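Short-chain-enoyl-CoA hydratase (Clostridium acetobutylicum, PDB 5Z7R) catalyses the reversible hydration of crotonyl-CoA, and of hexenoyl-CoA but not longer analogues, in butanoate metabolism. Local coordinates at the interface of chains A and B. Coordinates in Å, arbitrary orientation; residue numbers count along the deposited sequence, not the author numbering. Chains: chain A/B, Short-chain-enoyl-CoA hydratase.

The interface of chains A and B. Residues chain A 159, 163; chain B 99, 120-121, 199, 207, 210-211.
In this crotonase-family enzyme, deposited as an assembly of six copies, one face of helix 155-164 of chain A packs on chain B, where A:Phe163 enters a pocket made by helices 188-200 and 204-217 and the loop residues B:Pro99 and B:Asp120. With 117 Å² of its surface hidden, A:Phe163 is the main apolar element of the patch. Its CG stands anti to its own carbonyl carbon and beside the backbone N (chi1 -55°), which leans the ring back toward the start of its helix, one face over the backbone O of A:Lys159 near the rim. A:Phe163 CZ lies 3.7 Å from CB of B:Lys211, at the root of that lysine. A:Phe163 CD2 meets the pyrrolidine CB of B:Pro99 at 3.6 Å, and CD1 faces CG1 of B:Val207 more loosely. Nearer the backbone, the CD1 methyl of B:Ile199 touches A:Phe163 CB at 3.6 Å, the two side chains running alongside each other. CB of B:Asp120 sits in the ring plane at the CE2 edge, and the carboxylate is turned 85° from that plane.

One turn earlier in the helix, A:Lys159 extends across B:Asp120 and forms a hydrogen-bonded salt bridge, NZ to OD1 at 2.7 Å, using the anti lone pair of OD1. From within chain B, B:Lys211 NZ bonds the syn lone pair of B:Asp120 OD2, also at 2.7 Å. These bonds, to both oxygens, should limit carboxylate rotation. Its negative charge probably offsets the closeness of A:Lys159 NZ and B:Lys211 NZ, 5.1 Å apart.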
ATOM      1  N   LYS A 159      -5.027 -15.250 -14.643  1.00 23.70           N
ATOM      2  CA  LYS A 159      -4.890 -14.693 -15.961  1.00 25.95           C
ATOM      3  C   LYS A 159      -5.269 -15.664 -17.066  1.00 26.99           C
ATOM      4  O   LYS A 159      -5.875 -15.286 -18.074  1.00 24.27           O
ATOM      5  CB  LYS A 159      -3.474 -14.144 -16.178  1.00 28.19           C
ATOM      6  CG  LYS A 159      -3.228 -12.832 -15.445  1.00 28.62           C
ATOM      7  CD  LYS A 159      -1.790 -12.360 -15.603  1.00 28.42           C
ATOM      8  CE  LYS A 159      -1.662 -10.904 -15.208  1.00 28.60           C
ATOM      9  NZ  LYS A 159      -0.433 -10.288 -15.762  1.00 29.24           N
ATOM     10  N   PHE A 163      -8.385 -14.638 -19.429  1.00 26.22           N
ATOM     11  CA  PHE A 163      -8.096 -14.395 -20.838  1.00 27.25           C
ATOM     12  C   PHE A 163      -8.668 -15.466 -21.742  1.00 29.29           C
ATOM     13  O   PHE A 163      -9.127 -15.130 -22.828  1.00 33.69           O
ATOM     14  CB  PHE A 163      -6.599 -14.268 -21.162  1.00 26.18           C
ATOM     15  CG  PHE A 163      -5.861 -13.239 -20.360  1.00 25.50           C
ATOM     16  CD1 PHE A 163      -6.512 -12.214 -19.692  1.00 26.76           C
ATOM     17  CD2 PHE A 163      -4.472 -13.285 -20.291  1.00 24.77           C
ATOM     18  CE1 PHE A 163      -5.794 -11.295 -18.931  1.00 26.31           C
ATOM     19  CE2 PHE A 163      -3.758 -12.356 -19.543  1.00 24.13           C
ATOM     20  CZ  PHE A 163      -4.415 -11.367 -18.867  1.00 24.68           C
TER
ATOM     21  N   PRO B  99      -2.008 -10.307 -23.909  1.00 32.20           N
ATOM     22  CA  PRO B  99      -1.498 -11.441 -23.119  1.00 31.79           C
ATOM     23  C   PRO B  99      -0.198 -11.967 -23.700  1.00 32.01           C
ATOM     24  O   PRO B  99      -0.081 -12.059 -24.934  1.00 32.69           O
ATOM     25  CB  PRO B  99      -2.599 -12.480 -23.228  1.00 32.38           C
ATOM     26  CG  PRO B  99      -3.489 -11.986 -24.319  1.00 33.96           C
ATOM     27  CD  PRO B  99      -3.389 -10.514 -24.347  1.00 30.69           C
ATOM     28  N   ASP B 120       2.351 -13.404 -18.756  1.00 27.61           N
ATOM     29  CA  ASP B 120       1.074 -13.497 -18.068  1.00 28.16           C
ATOM     30  C   ASP B 120       0.867 -14.925 -17.628  1.00 28.40           C
ATOM     31  O   ASP B 120       0.346 -15.189 -16.547  1.00 26.47           O
ATOM     32  CB  ASP B 120      -0.072 -13.053 -18.990  1.00 29.44           C
ATOM     33  CG  ASP B 120      -0.017 -11.571 -19.306  1.00 26.66           C
ATOM     34  OD1 ASP B 120      -0.213 -10.748 -18.392  1.00 26.25           O
ATOM     35  OD2 ASP B 120       0.222 -11.227 -20.465  1.00 26.43           O
ATOM     36  N   ILE B 121       1.303 -15.829 -18.496  1.00 28.46           N
ATOM     37  CA  ILE B 121       1.131 -17.260 -18.340  1.00 27.67           C
ATOM     38  C   ILE B 121       2.405 -18.054 -18.706  1.00 26.20           C
ATOM     39  O   ILE B 121       3.062 -17.762 -19.697  1.00 29.13           O
ATOM     40  CB  ILE B 121      -0.005 -17.737 -19.262  1.00 28.35           C
ATOM     41  CG1 ILE B 121      -1.310 -17.047 -18.888  1.00 27.04           C
ATOM     42  CG2 ILE B 121      -0.185 -19.254 -19.167  1.00 27.56           C
ATOM     43  CD1 ILE B 121      -2.233 -16.901 -20.069  1.00 27.84           C
ATOM     44  N   ILE B 199      -7.558 -17.280 -26.491  1.00 35.85           N
ATOM     45  CA  ILE B 199      -7.488 -15.895 -26.015  1.00 35.46           C
ATOM     46  C   ILE B 199      -7.892 -14.914 -27.110  1.00 36.06           C
ATOM     47  O   ILE B 199      -8.680 -14.001 -26.904  1.00 34.87           O
ATOM     48  CB  ILE B 199      -6.047 -15.572 -25.582  1.00 34.60           C
ATOM     49  CG1 ILE B 199      -5.720 -16.283 -24.249  1.00 35.66           C
ATOM     50  CG2 ILE B 199      -5.841 -14.067 -25.524  1.00 35.19           C
ATOM     51  CD1 ILE B 199      -4.446 -15.834 -23.549  1.00 35.11           C
ATOM     52  N   VAL B 207     -10.093  -8.358 -22.992  1.00 30.54           N
ATOM     53  CA  VAL B 207      -8.866  -9.039 -22.579  1.00 31.44           C
ATOM     54  C   VAL B 207      -7.844  -7.983 -22.162  1.00 29.49           C
ATOM     55  O   VAL B 207      -7.244  -8.073 -21.111  1.00 27.44           O
ATOM     56  CB  VAL B 207      -8.296  -9.953 -23.702  1.00 32.45           C
ATOM     57  CG1 VAL B 207      -6.878 -10.408 -23.396  1.00 32.60           C
ATOM     58  CG2 VAL B 207      -9.159 -11.189 -23.894  1.00 32.61           C
ATOM     59  N   SER B 210      -9.035  -6.418 -18.982  1.00 29.29           N
ATOM     60  CA  SER B 210      -8.947  -7.384 -17.891  1.00 29.49           C
ATOM     61  C   SER B 210      -7.496  -7.505 -17.450  1.00 25.63           C
ATOM     62  O   SER B 210      -7.213  -7.473 -16.263  1.00 24.12           O
ATOM     63  CB  SER B 210      -9.475  -8.776 -18.267  1.00 31.87           C
ATOM     64  OG  SER B 210     -10.856  -8.752 -18.598  1.00 36.58           O
ATOM     65  N   LYS B 211      -6.583  -7.661 -18.399  1.00 25.02           N
ATOM     66  CA  LYS B 211      -5.148  -7.614 -18.066  1.00 25.17           C
ATOM     67  C   LYS B 211      -4.761  -6.382 -17.234  1.00 25.71           C
ATOM     68  O   LYS B 211      -4.116  -6.496 -16.185  1.00 27.29           O
ATOM     69  CB  LYS B 211      -4.262  -7.682 -19.301  1.00 23.90           C
ATOM     70  CG  LYS B 211      -2.802  -7.551 -18.904  1.00 24.01           C
ATOM     71  CD  LYS B 211      -1.878  -8.172 -19.932  1.00 23.13           C
ATOM     72  CE  LYS B 211      -0.454  -7.891 -19.537  1.00 22.73           C
ATOM     73  NZ  LYS B 211       0.462  -8.529 -20.498  1.00 23.41           N
TER